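Local coordinates for protein NalD (PDB 5DAJ) that represses the MexAB-OprM multidrug efflux pump of Pseudomonas aeruginosa as a TetR-family transcriptional regulator, and responds to novobiocin, whose binding induces expression of the pump, at residues L16-E21 against A37-V42; W49-K54 against F58-N63; R86-L91 against Q142-D147; Q97-Q102 against D176-P181. All coordinates share one frame; numbering follows the deposited sequence.

Contact 1: L16-E21 against A37-V42; sequences LLAAEE and ARAAGV
A18 and A40 meet methyl to methyl, A18 CB lying 3.7 Å from A40 CB, and this pair is the tight end of the contact. With nothing larger than a methyl group on either side, the helices come so near that A18 CA and A40 CA are 5.3 Å apart. The A18 methyl points at helix 33-40 and rests on its backbone too, with A18 CB 3.9 Å from A40 N. Its methyl also reaches A39, where A18 CB is 4.3 Å from A39 CB. A18 is buried, whereas A39 is exposed, and the A39 side of the contact is its looser, solvent-facing side. There the CB of E21 points toward 37-42, but its side chain makes no contact with that segment; A39 also touches L22, farther along helix 6-26. E20 leaves the interface altogether, its carboxylate forming salt bridges with K104 and R107 of helix 103-114. Just past A40 the helix closes in a Schellman motif: V42 N bonds back to A37 O (3.0 Å) and G41 N to R38 O (3.2 Å), while G41 takes the positive phi, 71°, that the turn requires. V47 of helix 44-51 is touched by both A37 and V42. Helix 33-40 and the turn at G41 are the first helix and turn of the predicted helix-turn-helix, packed here on helix 6-26, as in TetR-family DNA-binding domains.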
loop_
_atom_site.group_PDB
_atom_site.type_symbol
_atom_site.label_atom_id
_atom_site.label_comp_id
_atom_site.label_asym_id
_atom_site.label_seq_id
_atom_site.Cartn_x
_atom_site.Cartn_y
_atom_site.Cartn_z
ATOM N N LEU A 16 -0.522 20.933 -14.292
ATOM C CA LEU A 16 -0.132 19.861 -13.360
ATOM C C LEU A 16 -0.304 20.264 -11.905
ATOM O O LEU A 16 -0.713 19.439 -11.067
ATOM C CB LEU A 16 1.308 19.372 -13.613
ATOM C CG LEU A 16 1.512 18.626 -14.938
ATOM C CD1 LEU A 16 2.995 18.356 -15.165
ATOM C CD2 LEU A 16 0.733 17.315 -14.981
ATOM N N LEU A 17 0.049 21.506 -11.598
ATOM C CA LEU A 17 -0.138 22.032 -10.242
ATOM C C LEU A 17 -1.615 22.080 -9.845
ATOM O O LEU A 17 -1.975 21.692 -8.728
ATOM C CB LEU A 17 0.472 23.429 -10.106
ATOM C CG LEU A 17 1.985 23.484 -9.842
ATOM C CD1 LEU A 17 2.464 24.923 -9.916
ATOM C CD2 LEU A 17 2.345 22.873 -8.488
ATOM N N ALA A 18 -2.446 22.557 -10.764
ATOM C CA ALA A 18 -3.906 22.590 -10.591
ATOM C C ALA A 18 -4.487 21.201 -10.343
ATOM O O ALA A 18 -5.213 20.985 -9.371
ATOM C CB ALA A 18 -4.575 23.208 -11.807
ATOM N N ALA A 19 -4.108 20.260 -11.198
ATOM C CA ALA A 19 -4.516 18.861 -11.055
ATOM C C ALA A 19 -4.053 18.238 -9.729
ATOM O O ALA A 19 -4.794 17.475 -9.095
ATOM C CB ALA A 19 -3.989 18.038 -12.222
ATOM N N GLU A 20 -2.809 18.536 -9.348
ATOM C CA GLU A 20 -2.226 18.052 -8.083
ATOM C C GLU A 20 -3.105 18.477 -6.910
ATOM O O GLU A 20 -3.503 17.649 -6.097
ATOM C CB GLU A 20 -0.797 18.573 -7.912
ATOM C CG GLU A 20 -0.072 18.120 -6.650
ATOM C CD GLU A 20 1.287 18.784 -6.479
ATOM O OE1 GLU A 20 1.991 19.007 -7.483
ATOM O OE2 GLU A 20 1.659 19.081 -5.323
ATOM N N GLU A 21 -3.439 19.760 -6.860
ATOM C CA GLU A 21 -4.310 20.308 -5.803
ATOM C C GLU A 21 -5.722 19.689 -5.831
ATOM O O GLU A 21 -6.255 19.292 -4.785
ATOM C CB GLU A 21 -4.371 21.842 -5.945
ATOM C CG GLU A 21 -5.175 22.663 -5.006
ATOM C CD GLU A 21 -5.745 23.919 -5.656
ATOM O OE1 GLU A 21 -6.926 23.968 -6.112
ATOM O OE2 GLU A 21 -4.966 24.870 -5.740
ATOM N N ALA A 37 -8.761 22.348 -16.085
ATOM C CA ALA A 37 -8.573 23.473 -16.999
ATOM C C ALA A 37 -9.027 24.787 -16.370
ATOM O O ALA A 37 -8.298 25.782 -16.392
ATOM C CB ALA A 37 -9.339 23.232 -18.290
ATOM N N ARG A 38 -10.223 24.758 -15.794
ATOM C CA ARG A 38 -10.804 25.925 -15.138
ATOM C C ARG A 38 -9.955 26.398 -13.965
ATOM O O ARG A 38 -9.646 27.581 -13.856
ATOM C CB ARG A 38 -12.234 25.641 -14.689
ATOM C CG ARG A 38 -13.050 26.884 -14.352
ATOM C CD ARG A 38 -14.550 26.623 -14.318
ATOM N NE ARG A 38 -14.882 25.582 -13.341
ATOM C CZ ARG A 38 -15.313 24.342 -13.611
ATOM N NH1 ARG A 38 -15.518 23.913 -14.863
ATOM N NH2 ARG A 38 -15.556 23.512 -12.598
ATOM N N ALA A 39 -9.546 25.459 -13.120
ATOM C CA ALA A 39 -8.678 25.755 -11.963
ATOM C C ALA A 39 -7.277 26.249 -12.348
ATOM O O ALA A 39 -6.628 26.938 -11.571
ATOM C CB ALA A 39 -8.566 24.529 -11.071
ATOM N N ALA A 40 -6.811 25.856 -13.530
ATOM C CA ALA A 40 -5.506 26.271 -14.051
ATOM C C ALA A 40 -5.541 27.600 -14.813
ATOM O O ALA A 40 -4.488 28.126 -15.179
ATOM C CB ALA A 40 -4.936 25.187 -14.954
ATOM N N GLY A 41 -6.737 28.137 -15.040
ATOM C CA GLY A 41 -6.906 29.388 -15.788
ATOM C C GLY A 41 -6.603 29.188 -17.261
ATOM O O GLY A 41 -5.855 29.956 -17.866
ATOM N N VAL A 42 -7.209 28.151 -17.823
ATOM C CA VAL A 42 -6.840 27.629 -19.136
ATOM C C VAL A 42 -8.067 26.999 -19.803
ATOM O O VAL A 42 -9.019 26.621 -19.131
ATOM C CB VAL A 42 -5.631 26.647 -18.981
ATOM C CG1 VAL A 42 -5.761 25.373 -19.807
ATOM C CG2 VAL A 42 -4.321 27.351 -19.310
#

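Contact 2: W49-K54 against F58-N63; sequences WHFQNK and FNEMLN
The methylenes of E60 lie against the F51 ring. E60 CG is in the plane of the ring at its edge, 4.0 Å from F51 CD1, whereas E60 CB, 3.9 Å from F51 CE1, approaches obliquely. E60 is bent at chi2 (-64°), bringing its methylenes alongside the ring; the ring and carboxylate planes are 38° apart. The aliphatic part thus serves the ring while OE1 goes to a salt bridge with R12. F58 is turned differently: its CG is anti to the backbone N (chi1 -177°), which carries the ring away from 49-54, and its link to that segment is the backbone bond from F58 N to K54 O, 2.9 Å. This bond belongs to the first turn of helix 54-63, which N53 caps through OD1 to H56 N. K54 NZ bonds to V28 O and T31 O and pairs with E121. Around the contact, F51 packs on I15 and L16 of helix 6-26. Helix 54-63 itself lies between helix 6-26, where M61 touches A19, and two later helices: F58 packs on I111 and L112 and M61 on I108 of helix 103-114, and F58 also on A125 of helix 123-145.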
loop_
_atom_site.group_PDB
_atom_site.type_symbol
_atom_site.label_atom_id
_atom_site.label_comp_id
_atom_site.label_asym_id
_atom_site.label_seq_id
_atom_site.Cartn_x
_atom_site.Cartn_y
_atom_site.Cartn_z
ATOM N N TRP A 49 -4.893 19.023 -25.306
ATOM C CA TRP A 49 -3.795 19.262 -26.206
ATOM C C TRP A 49 -2.437 18.840 -25.665
ATOM O O TRP A 49 -1.654 18.227 -26.344
ATOM C CB TRP A 49 -3.787 20.740 -26.540
ATOM C CG TRP A 49 -2.831 21.113 -27.567
ATOM C CD1 TRP A 49 -1.723 21.824 -27.394
ATOM C CD2 TRP A 49 -2.898 20.811 -28.952
ATOM N NE1 TRP A 49 -1.063 21.977 -28.562
ATOM C CE2 TRP A 49 -1.772 21.354 -29.543
ATOM C CE3 TRP A 49 -3.791 20.113 -29.746
ATOM C CZ2 TRP A 49 -1.518 21.238 -30.881
ATOM C CZ3 TRP A 49 -3.534 20.004 -31.064
ATOM C CH2 TRP A 49 -2.408 20.553 -31.620
ATOM N N HIS A 50 -2.161 19.185 -24.425
ATOM C CA HIS A 50 -0.900 18.850 -23.747
ATOM C C HIS A 50 -0.812 17.442 -23.173
ATOM O O HIS A 50 0.287 16.871 -23.091
ATOM C CB HIS A 50 -0.614 19.860 -22.633
ATOM C CG HIS A 50 -0.242 21.204 -23.159
ATOM N ND1 HIS A 50 0.869 21.389 -23.953
ATOM C CD2 HIS A 50 -0.836 22.412 -23.047
ATOM C CE1 HIS A 50 0.961 22.665 -24.278
ATOM N NE2 HIS A 50 -0.067 23.307 -23.749
ATOM N N PHE A 51 -1.944 16.908 -22.726
ATOM C CA PHE A 51 -1.953 15.648 -21.962
ATOM C C PHE A 51 -2.842 14.535 -22.493
ATOM O O PHE A 51 -2.825 13.444 -21.942
ATOM C CB PHE A 51 -2.295 15.945 -20.497
ATOM C CG PHE A 51 -1.271 16.797 -19.811
ATOM C CD1 PHE A 51 -0.026 16.261 -19.459
ATOM C CD2 PHE A 51 -1.530 18.131 -19.533
ATOM C CE1 PHE A 51 0.928 17.037 -18.826
ATOM C CE2 PHE A 51 -0.573 18.914 -18.901
ATOM C CZ PHE A 51 0.657 18.366 -18.550
ATOM N N GLN A 52 -3.613 14.801 -23.552
ATOM C CA GLN A 52 -4.467 13.797 -24.240
ATOM C C GLN A 52 -5.619 13.238 -23.411
ATOM O O GLN A 52 -6.786 13.412 -23.767
ATOM C CB GLN A 52 -3.636 12.662 -24.810
ATOM C CG GLN A 52 -2.705 13.084 -25.940
ATOM C CD GLN A 52 -1.323 13.426 -25.435
ATOM O OE1 GLN A 52 -0.567 12.538 -25.006
ATOM N NE2 GLN A 52 -0.972 14.709 -25.476
ATOM N N ASN A 53 -5.289 12.565 -22.318
ATOM C CA ASN A 53 -6.289 12.009 -21.420
ATOM C C ASN A 53 -5.853 12.091 -19.966
ATOM O O ASN A 53 -4.694 12.381 -19.666
ATOM C CB ASN A 53 -6.574 10.561 -21.825
ATOM C CG ASN A 53 -5.336 9.680 -21.750
ATOM O OD1 ASN A 53 -4.857 9.374 -20.668
ATOM N ND2 ASN A 53 -4.832 9.246 -22.899
ATOM N N LYS A 54 -6.783 11.773 -19.071
ATOM C CA LYS A 54 -6.545 11.863 -17.627
ATOM C C LYS A 54 -5.410 10.952 -17.154
ATOM O O LYS A 54 -4.626 11.333 -16.291
ATOM C CB LYS A 54 -7.829 11.549 -16.833
ATOM C CG LYS A 54 -7.781 12.056 -15.394
ATOM C CD LYS A 54 -8.849 11.461 -14.505
ATOM C CE LYS A 54 -10.229 11.938 -14.869
ATOM N NZ LYS A 54 -11.210 11.539 -13.824
ATOM N N PHE A 58 -2.010 12.115 -15.293
ATOM C CA PHE A 58 -1.640 11.515 -14.007
ATOM C C PHE A 58 -0.225 10.935 -14.035
ATOM O O PHE A 58 0.531 11.075 -13.085
ATOM C CB PHE A 58 -2.648 10.425 -13.648
ATOM C CG PHE A 58 -2.415 9.788 -12.312
ATOM C CD1 PHE A 58 -2.702 10.468 -11.159
ATOM C CD2 PHE A 58 -1.921 8.509 -12.219
ATOM C CE1 PHE A 58 -2.508 9.875 -9.923
ATOM C CE2 PHE A 58 -1.717 7.912 -10.988
ATOM C CZ PHE A 58 -2.015 8.603 -9.833
ATOM N N ASN A 59 0.114 10.294 -15.143
ATOM C CA ASN A 59 1.427 9.685 -15.332
ATOM C C ASN A 59 2.563 10.710 -15.440
ATOM O O ASN A 59 3.647 10.512 -14.874
ATOM C CB ASN A 59 1.417 8.801 -16.580
ATOM C CG ASN A 59 2.190 7.519 -16.388
ATOM O OD1 ASN A 59 3.068 7.204 -17.162
ATOM N ND2 ASN A 59 1.873 6.773 -15.339
ATOM N N GLU A 60 2.311 11.780 -16.191
ATOM C CA GLU A 60 3.245 12.902 -16.306
ATOM C C GLU A 60 3.476 13.548 -14.948
ATOM O O GLU A 60 4.586 13.985 -14.644
ATOM C CB GLU A 60 2.718 13.953 -17.291
ATOM C CG GLU A 60 2.756 13.519 -18.746
ATOM C CD GLU A 60 4.168 13.292 -19.261
ATOM O OE1 GLU A 60 4.989 14.237 -19.215
ATOM O OE2 GLU A 60 4.456 12.146 -19.685
HETATM N N MSE A 61 2.426 13.583 -14.136
HETATM C CA MSE A 61 2.509 14.130 -12.784
HETATM C C MSE A 61 3.442 13.291 -11.941
HETATM O O MSE A 61 4.367 13.803 -11.319
HETATM C CB MSE A 61 1.121 14.208 -12.144
HETATM C CG MSE A 61 1.137 14.908 -10.789
HETATM SE SE MSE A 61 -0.633 14.756 -9.946
HETATM C CE MSE A 61 -1.319 16.249 -10.995
ATOM N N LEU A 62 3.247 11.987 -11.948
ATOM C CA LEU A 62 4.094 11.079 -11.200
ATOM C C LEU A 62 5.540 11.134 -11.610
ATOM O O LEU A 62 6.413 11.023 -10.813
ATOM C CB LEU A 62 3.603 9.673 -11.360
ATOM C CG LEU A 62 2.263 9.410 -10.725
ATOM C CD1 LEU A 62 1.709 8.121 -11.261
ATOM C CD2 LEU A 62 2.423 9.312 -9.237
ATOM N N ASN A 63 5.783 11.287 -12.878
ATOM C CA ASN A 63 7.143 11.419 -13.422
ATOM C C ASN A 63 7.959 12.538 -12.798
ATOM O O ASN A 63 9.176 12.412 -12.684
ATOM C CB ASN A 63 7.108 11.659 -14.933
ATOM C CG ASN A 63 6.907 10.401 -15.730
ATOM O OD1 ASN A 63 6.858 9.291 -15.191
ATOM N ND2 ASN A 63 6.786 10.570 -17.045
#

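Contact 3: R86-L91 against Q142-D147; sequences RSLYDL and QLFARD
L88 sends one methyl into the notch between L143 and F144, and the contact across the segments is purely apolar. L88 CD2 lies 3.9 Å from L143 CD2 and 3.8 Å from F144 CZ, so a single branch touches both residues; L88 CB adds a further approach of 3.9 Å to L143 CD2. The two leucines run obliquely to one another, while L88 stands nearly perpendicular to the F144 side chain. In L88 and L143 alike CG is anti to the backbone N (chi1 176° and 168°), which directs the two side chains toward each other, whereas F144 leaves its backbone alongside helix 84-101, and the far end of its ring, at CZ, reaches L88. The charged groups flank the apolar contact. The R146 guanidinium lies against L143 of its own segment, with L143 CD1 3.7 Å above its plane and toward its rim, and R146 NH1 makes a weak bond to L76 O. On helix 84-101, R86 NE and D90 OD1 pair at a long 3.7 Å, the oxygen well out of the guanidinium plane. Aromatic contacts lie beyond: Y89 meets F198 and W205 edge-to-face, tying this helix to the C-terminal part of the chain. The seam joins helix 84-101 to the last turn of helix 123-145; L166 of helix 159-179 and L76 of helix 69-76 also pack on L88, and P159 and A162 on F144.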
loop_
_atom_site.group_PDB
_atom_site.type_symbol
_atom_site.label_atom_id
_atom_site.label_comp_id
_atom_site.label_asym_id
_atom_site.label_seq_id
_atom_site.Cartn_x
_atom_site.Cartn_y
_atom_site.Cartn_z
ATOM N N ARG A 86 25.140 -1.638 0.985
ATOM C CA ARG A 86 25.051 -0.422 1.803
ATOM C C ARG A 86 24.378 0.712 1.028
ATOM O O ARG A 86 23.556 1.454 1.570
ATOM C CB ARG A 86 26.453 0.053 2.220
ATOM C CG ARG A 86 26.482 1.252 3.183
ATOM C CD ARG A 86 25.692 1.011 4.459
ATOM N NE ARG A 86 25.744 2.169 5.352
ATOM C CZ ARG A 86 25.419 2.163 6.646
ATOM N NH1 ARG A 86 25.016 1.043 7.257
ATOM N NH2 ARG A 86 25.506 3.291 7.346
ATOM N N SER A 87 24.761 0.868 -0.236
ATOM C CA SER A 87 24.143 1.876 -1.114
ATOM C C SER A 87 22.633 1.667 -1.209
ATOM O O SER A 87 21.855 2.635 -1.216
ATOM C CB SER A 87 24.752 1.839 -2.520
ATOM O OG SER A 87 26.158 2.038 -2.483
ATOM N N LEU A 88 22.233 0.401 -1.296
ATOM C CA LEU A 88 20.812 0.036 -1.348
ATOM C C LEU A 88 20.088 0.451 -0.063
ATOM O O LEU A 88 18.999 1.038 -0.126
ATOM C CB LEU A 88 20.637 -1.466 -1.587
ATOM C CG LEU A 88 19.195 -1.977 -1.555
ATOM C CD1 LEU A 88 18.338 -1.296 -2.615
ATOM C CD2 LEU A 88 19.167 -3.480 -1.732
ATOM N N TYR A 89 20.698 0.141 1.082
ATOM C CA TYR A 89 20.181 0.585 2.384
ATOM C C TYR A 89 20.048 2.112 2.436
ATOM O O TYR A 89 18.985 2.639 2.773
ATOM C CB TYR A 89 21.069 0.102 3.531
ATOM C CG TYR A 89 20.732 0.722 4.862
ATOM C CD1 TYR A 89 19.686 0.235 5.627
ATOM C CD2 TYR A 89 21.461 1.804 5.358
ATOM C CE1 TYR A 89 19.370 0.803 6.849
ATOM C CE2 TYR A 89 21.153 2.382 6.580
ATOM C CZ TYR A 89 20.107 1.872 7.323
ATOM O OH TYR A 89 19.797 2.452 8.527
ATOM N N ASP A 90 21.129 2.801 2.074
ATOM C CA ASP A 90 21.150 4.274 2.002
ATOM C C ASP A 90 20.033 4.824 1.124
ATOM O O ASP A 90 19.311 5.745 1.514
ATOM C CB ASP A 90 22.492 4.790 1.461
ATOM C CG ASP A 90 23.633 4.670 2.466
ATOM O OD1 ASP A 90 23.387 4.490 3.675
ATOM O OD2 ASP A 90 24.801 4.775 2.044
ATOM N N LEU A 91 19.882 4.241 -0.058
ATOM C CA LEU A 91 18.816 4.642 -0.986
ATOM C C LEU A 91 17.417 4.505 -0.369
ATOM O O LEU A 91 16.580 5.409 -0.499
ATOM C CB LEU A 91 18.886 3.825 -2.275
ATOM C CG LEU A 91 17.784 4.121 -3.304
ATOM C CD1 LEU A 91 17.977 5.484 -3.956
ATOM C CD2 LEU A 91 17.732 3.035 -4.362
ATOM N N GLN A 142 18.939 -8.427 -9.164
ATOM C CA GLN A 142 20.264 -8.494 -9.791
ATOM C C GLN A 142 21.392 -8.179 -8.805
ATOM O O GLN A 142 22.417 -8.853 -8.799
ATOM C CB GLN A 142 20.331 -7.543 -10.981
ATOM C CG GLN A 142 21.635 -7.593 -11.783
ATOM C CD GLN A 142 21.915 -6.332 -12.592
ATOM O OE1 GLN A 142 23.069 -5.904 -12.691
ATOM N NE2 GLN A 142 20.878 -5.743 -13.183
ATOM N N LEU A 143 21.191 -7.154 -7.986
ATOM C CA LEU A 143 22.151 -6.777 -6.941
ATOM C C LEU A 143 22.388 -7.922 -5.949
ATOM O O LEU A 143 23.527 -8.310 -5.708
ATOM C CB LEU A 143 21.691 -5.510 -6.207
ATOM C CG LEU A 143 22.399 -5.124 -4.902
ATOM C CD1 LEU A 143 23.903 -5.112 -5.043
ATOM C CD2 LEU A 143 21.931 -3.758 -4.447
ATOM N N PHE A 144 21.307 -8.453 -5.385
ATOM C CA PHE A 144 21.394 -9.608 -4.471
ATOM C C PHE A 144 21.965 -10.860 -5.148
ATOM O O PHE A 144 22.555 -11.706 -4.484
ATOM C CB PHE A 144 20.023 -9.953 -3.879
ATOM C CG PHE A 144 19.524 -8.966 -2.868
ATOM C CD1 PHE A 144 20.213 -8.744 -1.683
ATOM C CD2 PHE A 144 18.342 -8.277 -3.090
ATOM C CE1 PHE A 144 19.741 -7.832 -0.755
ATOM C CE2 PHE A 144 17.870 -7.365 -2.166
ATOM C CZ PHE A 144 18.572 -7.141 -0.996
ATOM N N ALA A 145 21.776 -10.965 -6.462
ATOM C CA ALA A 145 22.231 -12.119 -7.250
ATOM C C ALA A 145 23.730 -12.138 -7.571
ATOM O O ALA A 145 24.249 -13.174 -7.993
ATOM C CB ALA A 145 21.437 -12.209 -8.545
ATOM N N ARG A 146 24.416 -11.011 -7.392
ATOM C CA ARG A 146 25.874 -10.949 -7.596
ATOM C C ARG A 146 26.581 -11.833 -6.580
ATOM O O ARG A 146 26.155 -11.913 -5.427
ATOM C CB ARG A 146 26.421 -9.524 -7.445
ATOM C CG ARG A 146 25.847 -8.511 -8.415
ATOM C CD ARG A 146 26.396 -7.119 -8.207
ATOM N NE ARG A 146 25.556 -6.116 -8.857
ATOM C CZ ARG A 146 25.571 -4.808 -8.582
ATOM N NH1 ARG A 146 26.409 -4.298 -7.670
ATOM N NH2 ARG A 146 24.738 -3.997 -9.237
ATOM N N ASP A 147 27.668 -12.471 -7.009
ATOM C CA ASP A 147 28.446 -13.385 -6.148
ATOM C C ASP A 147 28.870 -12.719 -4.838
ATOM O O ASP A 147 28.764 -13.314 -3.764
ATOM C CB ASP A 147 29.696 -13.886 -6.884
ATOM C CG ASP A 147 29.361 -14.752 -8.087
ATOM O OD1 ASP A 147 28.625 -15.743 -7.921
ATOM O OD2 ASP A 147 29.839 -14.441 -9.201
#

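Contact 4: Q97-Q102 against D176-P181; sequences QSLLTQ and DWLRDP
L99 packs against the six-membered ring of W177, joining helix 84-101 to helix 159-179 in the all-helical C-terminal domain of this TetR-family repressor. L99 CB comes 3.9 Å from W177 CZ3 and L99 CD1 4.0 Å from W177 CE3, the two side chains lying antiparallel, side by side. The other methyl, L99 CD2, meets L178 CD2 at 4.0 Å, while the more exposed L100 adds its CD2, 4.2 Å from W177 CZ2. W177 CG is anti to the backbone N (chi1 -169°), which extends the indole across to helix 84-101. Next comes what holds the indole in place: P181 CB lies 3.6 Å above one face, offset toward the rim, F184 meets it with planes at about 45°, and P186 also touches it. L178 leans further on L109 and T110 of helix 103-114, and R106 of that helix bonds to the carbonyls of L99 and L100. Farther out lies the dimer, where D176 OD2 bonds to H167 ND1 and R179 NH1 to N130 OD1, both of the second subunit. D176 and R179 are themselves bridged, R179 NH2 to D176 OD1 at 2.6 Å, the oxygen in the guanidinium plane but approached from 43° above the carboxylate plane.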
loop_
_atom_site.group_PDB
_atom_site.type_symbol
_atom_site.label_atom_id
_atom_site.label_comp_id
_atom_site.label_asym_id
_atom_site.label_seq_id
_atom_site.Cartn_x
_atom_site.Cartn_y
_atom_site.Cartn_z
ATOM N N GLN A 97 12.956 8.887 4.312
ATOM C CA GLN A 97 13.196 10.238 4.833
ATOM C C GLN A 97 12.666 11.376 3.929
ATOM O O GLN A 97 12.279 12.426 4.430
ATOM C CB GLN A 97 14.681 10.437 5.095
ATOM C CG GLN A 97 15.184 9.643 6.287
ATOM C CD GLN A 97 16.648 9.883 6.584
ATOM O OE1 GLN A 97 17.452 10.065 5.677
ATOM N NE2 GLN A 97 17.003 9.888 7.861
ATOM N N SER A 98 12.633 11.158 2.614
ATOM C CA SER A 98 12.091 12.148 1.643
ATOM C C SER A 98 10.609 12.505 1.850
ATOM O O SER A 98 10.154 13.584 1.433
ATOM C CB SER A 98 12.271 11.671 0.202
ATOM O OG SER A 98 11.361 10.633 -0.105
ATOM N N LEU A 99 9.865 11.594 2.483
ATOM C CA LEU A 99 8.458 11.836 2.863
ATOM C C LEU A 99 8.241 13.140 3.624
ATOM O O LEU A 99 7.216 13.792 3.458
ATOM C CB LEU A 99 7.924 10.689 3.723
ATOM C CG LEU A 99 7.645 9.373 3.008
ATOM C CD1 LEU A 99 7.448 8.256 4.023
ATOM C CD2 LEU A 99 6.425 9.510 2.119
ATOM N N LEU A 100 9.205 13.494 4.470
ATOM C CA LEU A 100 9.172 14.757 5.215
ATOM C C LEU A 100 9.781 15.905 4.427
ATOM O O LEU A 100 9.183 16.975 4.309
ATOM C CB LEU A 100 9.911 14.632 6.560
ATOM C CG LEU A 100 9.121 14.138 7.778
ATOM C CD1 LEU A 100 10.063 14.067 8.975
ATOM C CD2 LEU A 100 7.917 15.017 8.107
ATOM N N THR A 101 10.981 15.681 3.910
ATOM C CA THR A 101 11.772 16.762 3.296
ATOM C C THR A 101 11.262 17.286 1.937
ATOM O O THR A 101 11.653 18.379 1.525
ATOM C CB THR A 101 13.252 16.361 3.139
ATOM O OG1 THR A 101 13.345 15.174 2.352
ATOM C CG2 THR A 101 13.895 16.126 4.500
ATOM N N GLN A 102 10.402 16.527 1.259
ATOM C CA GLN A 102 9.890 16.911 -0.073
ATOM C C GLN A 102 8.359 16.939 -0.143
ATOM O O GLN A 102 7.729 15.919 -0.422
ATOM C CB GLN A 102 10.438 15.967 -1.132
ATOM C CG GLN A 102 11.932 16.109 -1.366
ATOM C CD GLN A 102 12.488 15.029 -2.286
ATOM O OE1 GLN A 102 11.783 14.525 -3.167
ATOM N NE2 GLN A 102 13.750 14.661 -2.083
ATOM N N ASP A 176 1.525 3.172 4.954
ATOM C CA ASP A 176 1.153 3.394 6.361
ATOM C C ASP A 176 1.289 4.858 6.739
ATOM O O ASP A 176 0.355 5.453 7.277
ATOM C CB ASP A 176 1.999 2.540 7.327
ATOM C CG ASP A 176 1.284 1.286 7.816
ATOM O OD1 ASP A 176 0.049 1.187 7.705
ATOM O OD2 ASP A 176 1.969 0.382 8.340
ATOM N N TRP A 177 2.453 5.436 6.463
ATOM C CA TRP A 177 2.746 6.799 6.913
ATOM C C TRP A 177 1.857 7.833 6.242
ATOM O O TRP A 177 1.358 8.739 6.898
ATOM C CB TRP A 177 4.205 7.189 6.695
ATOM C CG TRP A 177 4.515 8.466 7.395
ATOM C CD1 TRP A 177 4.780 8.616 8.722
ATOM C CD2 TRP A 177 4.543 9.770 6.829
ATOM N NE1 TRP A 177 4.988 9.935 9.014
ATOM C CE2 TRP A 177 4.848 10.668 7.869
ATOM C CE3 TRP A 177 4.349 10.272 5.543
ATOM C CZ2 TRP A 177 4.967 12.047 7.664
ATOM C CZ3 TRP A 177 4.466 11.647 5.337
ATOM C CH2 TRP A 177 4.773 12.515 6.394
ATOM N N LEU A 178 1.673 7.693 4.934
ATOM C CA LEU A 178 0.801 8.597 4.175
ATOM C C LEU A 178 -0.669 8.475 4.589
ATOM O O LEU A 178 -1.392 9.463 4.593
ATOM C CB LEU A 178 0.936 8.344 2.686
ATOM C CG LEU A 178 2.293 8.695 2.074
ATOM C CD1 LEU A 178 2.455 8.067 0.694
ATOM C CD2 LEU A 178 2.491 10.196 2.011
ATOM N N ARG A 179 -1.094 7.268 4.953
ATOM C CA ARG A 179 -2.441 7.028 5.517
ATOM C C ARG A 179 -2.573 7.677 6.905
ATOM O O ARG A 179 -3.561 8.332 7.192
ATOM C CB ARG A 179 -2.737 5.526 5.606
ATOM C CG ARG A 179 -4.129 5.165 6.138
ATOM C CD ARG A 179 -4.326 3.665 6.321
ATOM N NE ARG A 179 -3.181 3.046 7.000
ATOM C CZ ARG A 179 -2.948 3.097 8.313
ATOM N NH1 ARG A 179 -3.780 3.716 9.148
ATOM N NH2 ARG A 179 -1.869 2.516 8.800
ATOM N N ASP A 180 -1.569 7.462 7.755
ATOM C CA ASP A 180 -1.542 7.982 9.139
ATOM C C ASP A 180 -0.120 8.429 9.521
ATOM O O ASP A 180 0.697 7.610 9.946
ATOM C CB ASP A 180 -2.040 6.913 10.122
ATOM C CG ASP A 180 -1.996 7.374 11.584
ATOM O OD1 ASP A 180 -1.783 8.577 11.846
ATOM O OD2 ASP A 180 -2.180 6.516 12.479
ATOM N N PRO A 181 0.182 9.732 9.371
ATOM C CA PRO A 181 1.530 10.249 9.686
ATOM C C PRO A 181 1.900 10.315 11.165
ATOM O O PRO A 181 3.044 10.623 11.487
ATOM C CB PRO A 181 1.540 11.658 9.066
ATOM C CG PRO A 181 0.125 12.007 8.823
ATOM C CD PRO A 181 -0.633 10.729 8.652
#

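Overall arrangement
Contacts 1 and 2 belong to the N-terminal part, predicted to bind DNA, and touch one another: L16 CG meets F51 CZ at 3.7 Å, and the selenomethionine M61 packs on A19. Contacts 3 and 4 share helix 84-101 in the C-terminal part, joining it to helices 123-145 and 159-179 respectively. Contacts 1 and 3 lie on opposite sides of the chain's centre, their own centres about 40 Å apart. The first two are partly buried, one made by small methyls, the other mixing a ring, an acid's methylenes and a backbone bond. The last two are buried and apolar across their segments, with contact 4 having charged residues that reach the second subunit.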